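Local coordinates for putative glycosyl hydrolase (Bacteroides thetaiotaomicron VPI-5482, PDB 3K11), which is of unconfirmed function but probably hydrolyses glycosidic bonds, as a putative member of glycosyl hydrolase family 88, at residues L356-H359 and A360-K364; Q31-K34 and D35-R38. All blocks are in the same frame, centred on the assembly; numbering follows the deposited sequence.

Contact 1: L356-H359 and A360-K364; sequences LGWH and AVAGK
Ala-360 N donates to Leu-356 O at 3.0 Å, the first of a ladder of i to i+4 bonds that runs through the last turns of helix 347-362. The methyl of Ala-360 lies beside the carbonyl oxygen of Gly-357, which the amide of Val-361 takes up in the next bond. From Val-361 the CG1 branch reaches the indole of Trp-358, 4.0 Å from its CZ3, the two side chains crossing at about a right angle. Ala-362 closes on the same tryptophan twice. Its N donates almost straight to Trp-358 O at 2.8 Å, and its CB packs obliquely against the indole, 3.7 Å from NE1. That contact depends on the ring being carried forward, toward the C-terminal end of the helix, with CG anti to the backbone N (chi1 -179°). Gly-363 N then gives a longer bond of 3.2 Å to His-359 O, while the imidazole of His-359 turns elsewhere and its NE2 bonds to Gly-25 O. The carbonyls of 356-359 are thus taken up by the amides of 360-363, and the indole packs on CB and CG1 of its own helix while Val-403, Ala-406 and Met-410 of helix 400-416 meet it from outside.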
loop_
_atom_site.group_PDB
_atom_site.type_symbol
_atom_site.label_atom_id
_atom_site.label_comp_id
_atom_site.label_asym_id
_atom_site.label_seq_id
_atom_site.Cartn_x
_atom_site.Cartn_y
_atom_site.Cartn_z
ATOM N N LEU A 356 14.872 4.918 -15.809
ATOM C CA LEU A 356 13.477 5.354 -15.764
ATOM C C LEU A 356 13.379 6.591 -14.897
ATOM O O LEU A 356 12.652 7.559 -15.209
ATOM C CB LEU A 356 12.587 4.259 -15.185
ATOM C CG LEU A 356 11.133 4.658 -14.954
ATOM C CD1 LEU A 356 10.437 5.110 -16.270
ATOM C CD2 LEU A 356 10.333 3.570 -14.231
ATOM N N GLY A 357 14.059 6.568 -13.756
ATOM C CA GLY A 357 14.062 7.759 -12.902
ATOM C C GLY A 357 14.598 8.990 -13.596
ATOM O O GLY A 357 14.084 10.096 -13.367
ATOM N N TRP A 358 15.644 8.829 -14.421
ATOM C CA TRP A 358 16.165 9.932 -15.216
ATOM C C TRP A 358 15.127 10.431 -16.238
ATOM O O TRP A 358 14.942 11.630 -16.386
ATOM C CB TRP A 358 17.525 9.616 -15.910
ATOM C CG TRP A 358 17.952 10.869 -16.672
ATOM C CD1 TRP A 358 17.764 11.094 -17.972
ATOM C CD2 TRP A 358 18.379 12.111 -16.109
ATOM N NE1 TRP A 358 18.146 12.356 -18.302
ATOM C CE2 TRP A 358 18.490 13.026 -17.170
ATOM C CE3 TRP A 358 18.660 12.543 -14.814
ATOM C CZ2 TRP A 358 18.957 14.327 -17.002
ATOM C CZ3 TRP A 358 19.084 13.852 -14.630
ATOM C CH2 TRP A 358 19.201 14.739 -15.712
ATOM N N HIS A 359 14.457 9.525 -16.940
ATOM C CA HIS A 359 13.399 9.943 -17.869
ATOM C C HIS A 359 12.365 10.803 -17.146
ATOM O O HIS A 359 11.913 11.840 -17.669
ATOM C CB HIS A 359 12.700 8.737 -18.492
ATOM C CG HIS A 359 13.452 8.106 -19.624
ATOM N ND1 HIS A 359 13.804 8.795 -20.768
ATOM C CD2 HIS A 359 13.908 6.843 -19.791
ATOM C CE1 HIS A 359 14.448 7.976 -21.587
ATOM N NE2 HIS A 359 14.504 6.779 -21.027
ATOM N N ALA A 360 12.019 10.381 -15.929
ATOM C CA ALA A 360 11.033 11.065 -15.102
ATOM C C ALA A 360 11.532 12.496 -14.797
ATOM O O ALA A 360 10.877 13.487 -15.073
ATOM C CB ALA A 360 10.808 10.302 -13.797
ATOM N N VAL A 361 12.734 12.577 -14.277
ATOM C CA VAL A 361 13.321 13.852 -13.906
ATOM C C VAL A 361 13.523 14.801 -15.114
ATOM O O VAL A 361 13.232 16.015 -15.039
ATOM C CB VAL A 361 14.684 13.574 -13.170
ATOM C CG1 VAL A 361 15.516 14.763 -13.054
ATOM C CG2 VAL A 361 14.377 12.961 -11.773
ATOM N N ALA A 362 14.039 14.273 -16.217
ATOM C CA ALA A 362 14.287 15.094 -17.382
ATOM C C ALA A 362 12.976 15.730 -17.881
ATOM O O ALA A 362 12.977 16.828 -18.392
ATOM C CB ALA A 362 14.989 14.278 -18.480
ATOM N N GLY A 363 11.871 15.031 -17.724
ATOM C CA GLY A 363 10.547 15.574 -18.050
ATOM C C GLY A 363 10.098 16.750 -17.206
ATOM O O GLY A 363 9.127 17.419 -17.551
ATOM N N LYS A 364 10.805 17.034 -16.124
ATOM C CA LYS A 364 10.483 18.162 -15.243
ATOM C C LYS A 364 11.463 19.320 -15.415
ATOM O O LYS A 364 11.380 20.311 -14.705
ATOM C CB LYS A 364 10.461 17.695 -13.805
ATOM C CG LYS A 364 9.340 16.712 -13.520
ATOM C CD LYS A 364 8.006 17.412 -13.455
ATOM C CE LYS A 364 6.884 16.384 -13.429
ATOM N NZ LYS A 364 5.559 17.062 -13.377
#

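Contact 2: Q31-K34 and D35-R38; sequences QVKK and DIDR
Two turns of helix 29-45 carry charged pairs spaced three and four residues apart, on different sides of the helix. In the i to i+4 pair, Lys-33 NZ approaches both carboxylate oxygens of Asp-37: it meets OD2 at 2.9 Å, on the syn lone pair of that oxygen, and OD1 in a weaker bond at 3.0 Å. The lysine starts with CG anti to its backbone N (chi1 178°), and bends at chi2 and chi4 bring its amine round to face the two oxygens of the carboxylate. NZ also pairs with Asp-100, in the loop before helix 101-128, and Asp-37 OD1 with Arg-102 and Tyr-103 of that helix. An alanine in place of Lys-33 would probably leave Asp-100 and Asp-37 without the cation they share, with Arg-102 still pairing with Asp-37.

Around Asp-35 a second network forms. Arg-38 NH1 donates to Asp-35 OD1 at 2.9 Å, coming in on the anti side with the oxygen at the edge of the guanidinium plane. The outer bonds of that group run from NE to Asn-366 O and from NH2 to Ile-365 O. A weak bond from Gln-31 NE2 to Asp-35 OD2 is doubtful, since the glutamine has two conformers. One water receives from Lys-34 NZ and donates to Asp-35 OD1 at 2.7 Å; another joins Lys-34 NZ to Arg-38 NH1. The two cations stand 3.8 Å apart, NZ to NH1, gathered by the Asp-35 carboxylate and the bridging waters, and their charge is likely to favour the ionised form of this buried acid.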
loop_
_atom_site.group_PDB
_atom_site.type_symbol
_atom_site.label_atom_id
_atom_site.label_comp_id
_atom_site.label_asym_id
_atom_site.label_seq_id
_atom_site.Cartn_x
_atom_site.Cartn_y
_atom_site.Cartn_z
ATOM N N GLN A 31 21.843 13.306 -25.010
ATOM C CA GLN A 31 20.588 13.903 -24.575
ATOM C C GLN A 31 20.693 14.317 -23.090
ATOM O O GLN A 31 20.345 15.453 -22.749
ATOM C CB GLN A 31 19.382 12.983 -24.827
ATOM C CG GLN A 31 18.016 13.649 -24.541
ATOM C CD GLN A 31 17.846 15.021 -25.185
ATOM O OE1 GLN A 31 17.959 15.192 -26.411
ATOM N NE2 GLN A 31 17.602 16.022 -24.350
ATOM N N VAL A 32 21.243 13.448 -22.234
ATOM C CA VAL A 32 21.363 13.790 -20.824
ATOM C C VAL A 32 22.184 15.065 -20.711
ATOM O O VAL A 32 21.814 15.994 -19.991
ATOM C CB VAL A 32 22.013 12.664 -19.967
ATOM C CG1 VAL A 32 22.141 13.140 -18.502
ATOM C CG2 VAL A 32 21.190 11.358 -20.040
ATOM N N LYS A 33 23.272 15.153 -21.471
ATOM C CA LYS A 33 24.113 16.351 -21.372
ATOM C C LYS A 33 23.369 17.615 -21.827
ATOM O O LYS A 33 23.535 18.695 -21.243
ATOM C CB LYS A 33 25.408 16.140 -22.165
ATOM C CG LYS A 33 26.387 17.294 -22.204
ATOM C CD LYS A 33 27.022 17.599 -20.891
ATOM C CE LYS A 33 28.349 18.333 -21.062
ATOM N NZ LYS A 33 28.163 19.646 -21.702
ATOM N N LYS A 34 22.564 17.496 -22.879
ATOM C CA LYS A 34 21.763 18.621 -23.349
ATOM C C LYS A 34 20.846 19.152 -22.241
ATOM O O LYS A 34 20.697 20.367 -22.043
ATOM C CB LYS A 34 20.932 18.174 -24.553
ATOM C CG LYS A 34 19.992 19.237 -25.111
ATOM C CD LYS A 34 19.159 18.687 -26.292
ATOM C CE LYS A 34 18.196 19.764 -26.860
ATOM N NZ LYS A 34 17.194 20.238 -25.829
ATOM N N ASP A 35 20.277 18.229 -21.478
ATOM C CA ASP A 35 19.362 18.598 -20.417
ATOM C C ASP A 35 20.056 19.221 -19.215
ATOM O O ASP A 35 19.631 20.268 -18.722
ATOM C CB ASP A 35 18.494 17.401 -20.055
ATOM C CG ASP A 35 17.430 17.105 -21.130
ATOM O OD1 ASP A 35 17.112 17.975 -21.972
ATOM O OD2 ASP A 35 16.898 15.987 -21.157
ATOM N N ILE A 36 21.154 18.635 -18.759
ATOM C CA ILE A 36 21.887 19.282 -17.648
ATOM C C ILE A 36 22.493 20.608 -18.097
ATOM O O ILE A 36 22.606 21.513 -17.309
ATOM C CB ILE A 36 22.885 18.344 -16.889
ATOM C CG1 ILE A 36 24.016 17.825 -17.795
ATOM C CG2 ILE A 36 22.124 17.222 -16.215
ATOM C CD1 ILE A 36 25.215 17.163 -17.046
ATOM N N ASP A 37 22.871 20.729 -19.362
ATOM C CA ASP A 37 23.381 22.019 -19.886
ATOM C C ASP A 37 22.297 23.104 -19.830
ATOM O O ASP A 37 22.592 24.257 -19.545
ATOM C CB ASP A 37 23.869 21.852 -21.315
ATOM C CG ASP A 37 25.303 21.304 -21.422
ATOM O OD1 ASP A 37 26.058 21.311 -20.431
ATOM O OD2 ASP A 37 25.646 20.888 -22.571
ATOM N N ARG A 38 21.035 22.728 -20.052
ATOM C CA ARG A 38 19.911 23.677 -19.954
ATOM C C ARG A 38 19.715 24.154 -18.516
ATOM O O ARG A 38 19.520 25.351 -18.261
ATOM C CB ARG A 38 18.633 23.087 -20.546
ATOM C CG ARG A 38 17.515 24.101 -20.661
ATOM C CD ARG A 38 16.395 23.656 -21.596
ATOM N NE ARG A 38 15.585 22.571 -21.045
ATOM C CZ ARG A 38 15.759 21.279 -21.316
ATOM N NH1 ARG A 38 16.728 20.846 -22.121
ATOM N NH2 ARG A 38 14.961 20.391 -20.746
HETATM O O HOH W 1 15.892 18.085 -24.382
HETATM O O HOH W 2 18.167 22.130 -24.333
#

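From the N terminus, contact 2 comes first, on helix 29-45, and contact 1 follows more than 300 residues later at the end of helix 347-362. Each is local to its own helix and closes no long loop; the two are in series, neither nested nor crossed. In space their centres are about 12 Å apart and the helices meet directly. Trp-358 NE1 packs 3.6 Å from Val-32 CG2, its CH2 lies near Ile-36 CG2, and the methyl of Ala-362 sits against Asp-35 OD2. This mostly apolar seam, which also takes in the Asp-35 carboxylate, joins an early helix to a late one, and helix 400-416 touches both, through Val-403 and Ile-411 among others.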